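Local coordinates for 3-oxoacyl-[acyl-carrier-protein] synthase 2 (Rickettsia rickettsii, PDB 4JGA) that probably catalyses the condensation of malonyl-ACP with a growing acyl chain, the elongation step of bacterial type II fatty acid synthesis, as a dimeric thiolase-fold enzyme, at residues 88-96 / 128-136; 102-113 / 167-175. All coordinates share one frame; numbering follows the deposited sequence. Where two conformers were deposited one is given.

Interaction 1: 88-96 / 128-136; sequences LSKMDKFIH and SGIGGLKMI. With EDO (1,2-ethanediol), chain D.
Asp92 presents its carboxylate to the start of helix 133-146, and each oxygen has its own task. OD1 accepts the backbone N-H of Met135 at 3.0 Å, met nearly along its C-O axis although the N-H is bent (138°). OD2 turns back to cap its own helix, taking Phe94 N in a straight bond of 3.0 Å that reaches it on the anti side, tilted 31° out of the carboxylate plane, and it also accepts from a water which in turn receives Lys134 N. With CG anti to the backbone N (chi1 -168°), the group lies against Gly132, whose CA comes to 3.5 Å from Asp92 CG. One carboxylate thus serves the first turns of two helices, the positive ends of whose dipoles would be expected to favour its negative charge.

Beside it, the Phe94 ring receives Gly131 CA over the centre of one face, 3.9 Å from the centroid, while Ser128 CB comes to its CD2 side. Met135 runs alongside Asp92 but heads the other way, its chain bent so that CE ends 3.5 Å from Lys90 O.

In the next shell, Ser128 OG accepts from Gly131 N in an ST motif and is itself bonded to Ala212 O, while Glu213 takes the amides of Gly129, Ile130 and Gly131. Asp92 is thus the N-cap of helix 93-109 and also grips helix 133-146, entered through an inverse gamma turn centred on Gly132, after strand 122-127 of the thiolase-type core.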
# COMPACT_ATOMS: atom_id res chain seq x y z
N LEU A 88 0.71 2.19 -21.96
CA LEU A 88 0.75 1.06 -21.06
C LEU A 88 2.12 0.41 -21.15
O LEU A 88 2.64 -0.10 -20.13
CB LEU A 88 -0.38 0.04 -21.39
CG LEU A 88 -0.45 -1.20 -20.49
CD1 LEU A 88 -0.50 -0.81 -19.03
CD2 LEU A 88 -1.64 -2.10 -20.80
N SER A 89 2.71 0.42 -22.35
CA SER A 89 4.00 -0.27 -22.56
C SER A 89 5.16 0.40 -21.80
O SER A 89 6.15 -0.26 -21.51
CB SER A 89 4.35 -0.38 -24.04
OG SER A 89 4.63 0.90 -24.56
N LYS A 90 4.99 1.65 -21.39
CA LYS A 90 6.00 2.37 -20.60
C LYS A 90 5.99 1.98 -19.13
O LYS A 90 6.93 2.26 -18.41
CB LYS A 90 5.73 3.87 -20.66
CG LYS A 90 5.48 4.39 -22.05
CD LYS A 90 6.73 4.37 -22.85
CE LYS A 90 6.45 5.10 -24.15
NZ LYS A 90 7.49 4.69 -25.11
N MET A 91 4.88 1.38 -18.68
CA MET A 91 4.71 0.99 -17.28
C MET A 91 5.46 -0.29 -16.97
O MET A 91 5.79 -1.05 -17.88
CB MET A 91 3.21 0.81 -16.98
CG MET A 91 2.31 1.98 -17.41
SD MET A 91 2.74 3.58 -16.71
CE MET A 91 2.04 3.44 -15.12
N ASP A 92 5.76 -0.52 -15.69
CA ASP A 92 6.35 -1.76 -15.25
C ASP A 92 5.39 -2.94 -15.55
O ASP A 92 4.16 -2.79 -15.53
CB ASP A 92 6.66 -1.73 -13.76
CG ASP A 92 7.54 -2.89 -13.32
OD1 ASP A 92 8.78 -2.77 -13.51
OD2 ASP A 92 6.99 -3.93 -12.85
N LYS A 93 5.97 -4.09 -15.80
CA LYS A 93 5.20 -5.31 -16.04
C LYS A 93 4.21 -5.67 -14.97
O LYS A 93 3.19 -6.26 -15.29
CB LYS A 93 6.13 -6.50 -16.27
CG LYS A 93 6.70 -6.49 -17.67
CD LYS A 93 8.03 -7.19 -17.74
CE LYS A 93 7.92 -8.67 -17.59
NZ LYS A 93 8.30 -9.25 -18.90
N PHE A 94 4.46 -5.34 -13.69
CA PHE A 94 3.44 -5.62 -12.67
C PHE A 94 2.15 -4.92 -13.05
O PHE A 94 1.08 -5.47 -12.87
CB PHE A 94 3.86 -5.33 -11.22
CG PHE A 94 3.63 -3.91 -10.77
CD1 PHE A 94 4.58 -2.93 -11.00
CD2 PHE A 94 2.47 -3.57 -10.08
CE1 PHE A 94 4.37 -1.62 -10.60
CE2 PHE A 94 2.26 -2.27 -9.69
CZ PHE A 94 3.21 -1.29 -9.94
N ILE A 95 2.26 -3.74 -13.65
CA ILE A 95 1.08 -2.99 -14.09
C ILE A 95 0.45 -3.66 -15.34
O ILE A 95 -0.77 -3.74 -15.44
CB ILE A 95 1.40 -1.51 -14.32
CG1 ILE A 95 1.67 -0.86 -12.96
CG2 ILE A 95 0.26 -0.83 -15.06
CD1 ILE A 95 2.30 0.52 -12.99
N HIS A 96 1.28 -4.18 -16.25
CA HIS A 96 0.76 -4.88 -17.41
C HIS A 96 -0.08 -6.08 -16.94
O HIS A 96 -1.19 -6.27 -17.41
CB HIS A 96 1.84 -5.42 -18.31
CG HIS A 96 2.77 -4.40 -18.89
ND1 HIS A 96 3.89 -4.77 -19.60
CD2 HIS A 96 2.81 -3.06 -18.80
CE1 HIS A 96 4.55 -3.68 -19.98
NE2 HIS A 96 3.92 -2.63 -19.49
N SER A 128 0.64 -4.47 -4.94
CA SER A 128 1.81 -5.27 -5.25
C SER A 128 2.69 -5.32 -4.00
O SER A 128 2.61 -4.43 -3.17
CB SER A 128 2.58 -4.65 -6.42
OG SER A 128 3.63 -5.51 -6.84
N GLY A 129 3.48 -6.36 -3.83
CA GLY A 129 4.37 -6.44 -2.67
C GLY A 129 5.60 -5.58 -2.85
O GLY A 129 6.03 -4.86 -1.93
N ILE A 130 6.19 -5.69 -4.04
CA ILE A 130 7.40 -4.96 -4.39
C ILE A 130 7.14 -3.95 -5.49
O ILE A 130 7.79 -2.93 -5.52
CB ILE A 130 8.53 -5.90 -4.85
CG1 ILE A 130 8.60 -7.07 -3.89
CG2 ILE A 130 9.88 -5.16 -4.86
CD1 ILE A 130 9.75 -8.02 -4.18
N GLY A 131 6.18 -4.18 -6.36
CA GLY A 131 5.86 -3.18 -7.37
C GLY A 131 6.87 -3.14 -8.53
O GLY A 131 7.22 -4.18 -9.10
N GLY A 132 7.35 -1.93 -8.86
CA GLY A 132 8.05 -1.70 -10.11
C GLY A 132 9.53 -1.95 -10.02
O GLY A 132 10.36 -1.05 -10.32
N LEU A 133 9.87 -3.15 -9.59
CA LEU A 133 11.24 -3.52 -9.28
C LEU A 133 12.14 -3.45 -10.50
O LEU A 133 13.22 -2.84 -10.45
CB LEU A 133 11.29 -4.90 -8.66
CG LEU A 133 12.68 -5.38 -8.30
CD1 LEU A 133 13.35 -4.39 -7.36
CD2 LEU A 133 12.65 -6.78 -7.72
N LYS A 134 11.71 -4.05 -11.61
CA LYS A 134 12.47 -4.02 -12.85
C LYS A 134 12.63 -2.56 -13.36
O LYS A 134 13.69 -2.17 -13.82
CB LYS A 134 11.81 -4.91 -13.91
CG LYS A 134 12.45 -4.77 -15.29
CD LYS A 134 12.06 -5.93 -16.21
CE LYS A 134 12.51 -5.73 -17.65
NZ LYS A 134 14.00 -5.73 -17.77
N MET A 135 11.58 -1.77 -13.27
CA MET A 135 11.59 -0.39 -13.72
C MET A 135 12.63 0.42 -12.95
O MET A 135 13.45 1.10 -13.57
CB MET A 135 10.19 0.23 -13.59
CG MET A 135 10.05 1.66 -14.14
SD MET A 135 10.63 1.87 -15.83
CE MET A 135 9.59 0.66 -16.70
N ILE A 136 12.65 0.26 -11.63
CA ILE A 136 13.60 0.99 -10.80
C ILE A 136 15.01 0.47 -11.03
O ILE A 136 15.93 1.25 -11.17
CB ILE A 136 13.22 0.95 -9.30
CG1 ILE A 136 11.87 1.63 -9.08
CG2 ILE A 136 14.28 1.65 -8.44
CD1 ILE A 136 11.31 1.50 -7.67
C1 EDO D . 7.74 0.59 -4.12
O1 EDO D . 7.99 1.68 -5.05
C2 EDO D . 8.76 -0.46 -4.43
O2 EDO D . 8.85 -1.45 -3.43
O HOH W 1 9.20 -5.46 -11.82

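Interaction 2: 102-113 / 167-175; sequences ATEAVEDSGWLP and LVSIKYGFS
Tyr172 lies between the side chains of helix 93-109 and its own neighbour Lys171, and it contributes the largest buried area of this contact. Val106 CG1, anti to the backbone N (chi1 168°), sits over the centre of one ring face, 3.8 Å from the centroid and 12° off the normal, a CH-pi contact; the aliphatic part of Lys171 lies against the opposite face. The other methyl of Val106, CG2, lies between Tyr172 CE2 and the edge of Phe174.

This apolar side is the more deeply buried. Phe174 has Tyr172 CB over the centre of one face, while Pro113 CD meets its rim 3.9 Å from CE1. Trp111 runs nearly parallel to it, planes at 23°, but the rings are slid apart and barely overlap; their nearest side-chain approach is Trp111 CD1 to Phe174 CE1 at 4.0 Å. Further along, Ala102 CB touches Val168 CG2.

At the margin the links turn polar. Lys171, fully extended beyond CG, crosses the buried Thr103 at about a right angle and donates from NZ to OG1 at 2.9 Å; NZ also reaches Phe79 O, and OG1 is bonded to Val99 O. On the solvent side a water joins Tyr172 OH to Glu107 OE2, and another donates to both Pro113 O and Tyr172 O. Leu112, though exposed, makes a tight point here, its CD1 3.4 Å from Tyr172 CE1.

The axes of 102-109 and 167-172, parts of helices 93-109 and 163-172, pass 11.4 Å apart at -40°. Val168 rests on Leu124 and Leu126 of strand 122-127, and Val106 and Phe174 meet Ile208 of strand 206-213. Ser175 O accepts from Arg304 of the second subunit.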
# COMPACT_ATOMS: atom_id res chain seq x y z
N ALA A 102 -7.39 -7.28 -14.34
CA ALA A 102 -8.52 -6.44 -14.00
C ALA A 102 -9.47 -6.30 -15.19
O ALA A 102 -10.67 -6.28 -15.02
CB ALA A 102 -8.05 -5.08 -13.56
N THR A 103 -8.91 -6.24 -16.39
CA THR A 103 -9.71 -6.13 -17.60
C THR A 103 -10.58 -7.40 -17.75
O THR A 103 -11.80 -7.29 -17.94
CB THR A 103 -8.83 -5.92 -18.84
OG1 THR A 103 -8.16 -4.65 -18.74
CG2 THR A 103 -9.69 -5.98 -20.11
N GLU A 104 -9.97 -8.56 -17.57
CA GLU A 104 -10.72 -9.80 -17.57
C GLU A 104 -11.84 -9.80 -16.47
O GLU A 104 -13.00 -10.15 -16.75
CB GLU A 104 -9.78 -11.00 -17.40
CG GLU A 104 -10.54 -12.32 -17.49
CD GLU A 104 -9.72 -13.57 -17.24
OE1 GLU A 104 -8.55 -13.48 -16.81
OE2 GLU A 104 -10.30 -14.68 -17.44
N ALA A 105 -11.49 -9.41 -15.23
CA ALA A 105 -12.46 -9.40 -14.15
C ALA A 105 -13.62 -8.45 -14.43
O ALA A 105 -14.77 -8.81 -14.24
CB ALA A 105 -11.80 -9.04 -12.84
N VAL A 106 -13.30 -7.23 -14.86
CA VAL A 106 -14.32 -6.25 -15.12
C VAL A 106 -15.25 -6.75 -16.24
O VAL A 106 -16.45 -6.74 -16.07
CB VAL A 106 -13.74 -4.88 -15.49
CG1 VAL A 106 -14.83 -3.97 -16.04
CG2 VAL A 106 -13.11 -4.26 -14.27
N GLU A 107 -14.69 -7.21 -17.34
CA GLU A 107 -15.50 -7.76 -18.44
C GLU A 107 -16.31 -8.98 -17.99
O GLU A 107 -17.46 -9.10 -18.36
CB GLU A 107 -14.64 -8.07 -19.64
CG GLU A 107 -14.14 -6.81 -20.33
CD GLU A 107 -13.36 -7.10 -21.62
OE1 GLU A 107 -13.18 -8.32 -21.94
OE2 GLU A 107 -12.90 -6.12 -22.30
N ASP A 108 -15.73 -9.85 -17.17
CA ASP A 108 -16.44 -11.01 -16.66
C ASP A 108 -17.67 -10.55 -15.85
O ASP A 108 -18.75 -11.13 -15.94
CB ASP A 108 -15.49 -11.85 -15.80
CG ASP A 108 -16.16 -13.08 -15.21
OD1 ASP A 108 -16.93 -13.71 -15.95
OD2 ASP A 108 -15.87 -13.43 -14.03
N SER A 109 -17.51 -9.50 -15.05
CA SER A 109 -18.59 -9.03 -14.20
C SER A 109 -19.70 -8.29 -14.94
O SER A 109 -20.78 -8.11 -14.40
CB SER A 109 -18.06 -8.10 -13.12
OG SER A 109 -17.66 -6.88 -13.70
N GLY A 110 -19.41 -7.81 -16.14
CA GLY A 110 -20.37 -7.01 -16.88
C GLY A 110 -20.56 -5.61 -16.32
O GLY A 110 -21.40 -4.85 -16.82
N TRP A 111 -19.74 -5.21 -15.34
CA TRP A 111 -19.91 -3.91 -14.74
C TRP A 111 -19.11 -2.88 -15.52
O TRP A 111 -17.91 -2.70 -15.32
CB TRP A 111 -19.48 -3.94 -13.29
CG TRP A 111 -19.67 -2.65 -12.57
CD1 TRP A 111 -18.68 -1.85 -12.03
CD2 TRP A 111 -20.91 -1.99 -12.30
NE1 TRP A 111 -19.23 -0.73 -11.47
CE2 TRP A 111 -20.59 -0.78 -11.62
CE3 TRP A 111 -22.24 -2.28 -12.59
CZ2 TRP A 111 -21.58 0.13 -11.21
CZ3 TRP A 111 -23.23 -1.37 -12.18
CH2 TRP A 111 -22.88 -0.18 -11.48
N LEU A 112 -19.79 -2.23 -16.45
CA LEU A 112 -19.17 -1.21 -17.30
C LEU A 112 -20.05 0.03 -17.29
O LEU A 112 -20.52 0.45 -18.34
CB LEU A 112 -19.09 -1.70 -18.74
CG LEU A 112 -17.99 -2.68 -19.17
CD1 LEU A 112 -16.65 -1.98 -19.17
CD2 LEU A 112 -17.95 -3.96 -18.31
N PRO A 113 -20.29 0.61 -16.10
CA PRO A 113 -21.19 1.74 -15.98
C PRO A 113 -20.76 2.94 -16.83
O PRO A 113 -19.57 3.23 -16.94
CB PRO A 113 -21.11 2.09 -14.49
CG PRO A 113 -19.75 1.62 -14.09
CD PRO A 113 -19.57 0.34 -14.85
N LEU A 167 -4.50 3.33 -13.60
CA LEU A 167 -4.78 3.01 -14.98
C LEU A 167 -6.10 2.26 -15.18
O LEU A 167 -6.78 2.51 -16.17
CB LEU A 167 -3.63 2.24 -15.64
CG LEU A 167 -2.41 3.10 -15.99
CD1 LEU A 167 -1.37 2.21 -16.69
CD2 LEU A 167 -2.79 4.23 -16.90
N VAL A 168 -6.46 1.39 -14.25
CA VAL A 168 -7.73 0.68 -14.34
C VAL A 168 -8.82 1.71 -14.12
O VAL A 168 -9.82 1.69 -14.82
CB VAL A 168 -7.82 -0.46 -13.33
CG1 VAL A 168 -9.19 -1.14 -13.35
CG2 VAL A 168 -6.73 -1.49 -13.61
N SER A 169 -8.61 2.65 -13.20
CA SER A 169 -9.59 3.70 -12.96
C SER A 169 -9.82 4.52 -14.23
O SER A 169 -10.95 4.82 -14.61
CB SER A 169 -9.12 4.61 -11.80
OG SER A 169 -9.82 5.85 -11.74
N ILE A 170 -8.74 4.88 -14.89
CA ILE A 170 -8.82 5.65 -16.11
C ILE A 170 -9.51 4.86 -17.22
O ILE A 170 -10.34 5.37 -17.91
CB ILE A 170 -7.44 6.10 -16.56
CG1 ILE A 170 -6.90 7.14 -15.55
CG2 ILE A 170 -7.48 6.66 -18.02
CD1 ILE A 170 -5.40 7.37 -15.67
N LYS A 171 -9.16 3.59 -17.35
CA LYS A 171 -9.71 2.77 -18.38
C LYS A 171 -11.22 2.74 -18.29
O LYS A 171 -11.89 2.86 -19.31
CB LYS A 171 -9.18 1.33 -18.27
CG LYS A 171 -9.63 0.45 -19.43
CD LYS A 171 -8.74 -0.80 -19.60
CE LYS A 171 -9.18 -1.62 -20.81
NZ LYS A 171 -8.33 -2.84 -20.94
N TYR A 172 -11.77 2.55 -17.08
CA TYR A 172 -13.22 2.37 -16.95
C TYR A 172 -13.98 3.57 -16.38
O TYR A 172 -15.19 3.52 -16.21
CB TYR A 172 -13.54 1.09 -16.15
CG TYR A 172 -13.05 -0.13 -16.87
CD1 TYR A 172 -13.71 -0.60 -18.01
CD2 TYR A 172 -11.93 -0.83 -16.43
CE1 TYR A 172 -13.25 -1.73 -18.69
CE2 TYR A 172 -11.49 -1.96 -17.09
CZ TYR A 172 -12.13 -2.40 -18.23
OH TYR A 172 -11.67 -3.52 -18.86
N GLY A 173 -13.28 4.66 -16.09
CA GLY A 173 -13.93 5.77 -15.40
C GLY A 173 -14.30 5.53 -13.92
O GLY A 173 -15.15 6.24 -13.40
N PHE A 174 -13.69 4.57 -13.23
CA PHE A 174 -14.09 4.29 -11.86
C PHE A 174 -13.52 5.37 -10.94
O PHE A 174 -12.31 5.55 -10.84
CB PHE A 174 -13.61 2.92 -11.43
CG PHE A 174 -14.18 1.78 -12.22
CD1 PHE A 174 -15.42 1.84 -12.83
CD2 PHE A 174 -13.48 0.59 -12.27
CE1 PHE A 174 -15.96 0.74 -13.52
CE2 PHE A 174 -13.98 -0.50 -12.97
CZ PHE A 174 -15.23 -0.43 -13.60
N SER A 175 -14.41 6.13 -10.31
CA SER A 175 -14.03 7.37 -9.64
C SER A 175 -14.27 7.36 -8.14
O SER A 175 -14.18 8.39 -7.46
CB SER A 175 -14.78 8.53 -10.30
OG SER A 175 -16.14 8.17 -10.49
O HOH W 2 -12.67 -3.83 -21.25
O HOH W 3 -17.19 1.88 -16.97

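Overall arrangement
Helix 93-109 runs through both contacts: its N-terminal turn belongs to interaction 1 and its C-terminal half to interaction 2. The centres of the two contacts lie about 20 Å apart. They are bridged by Leu167 of helix 163-172, whose CD1 packs 3.8 Å from Met91 CG and 3.8 Å from Ile95 CG2. The segments alternate along the chain, all in the N-terminal ketoacyl synthase region. Interaction 1 joins the start of this helix to that of helix 133-146, and interaction 2 joins its far end to helix 163-172. Both also reach the second subunit: Met91 and Leu167 pack on its Met292, and Ile130 packs on its Leu160.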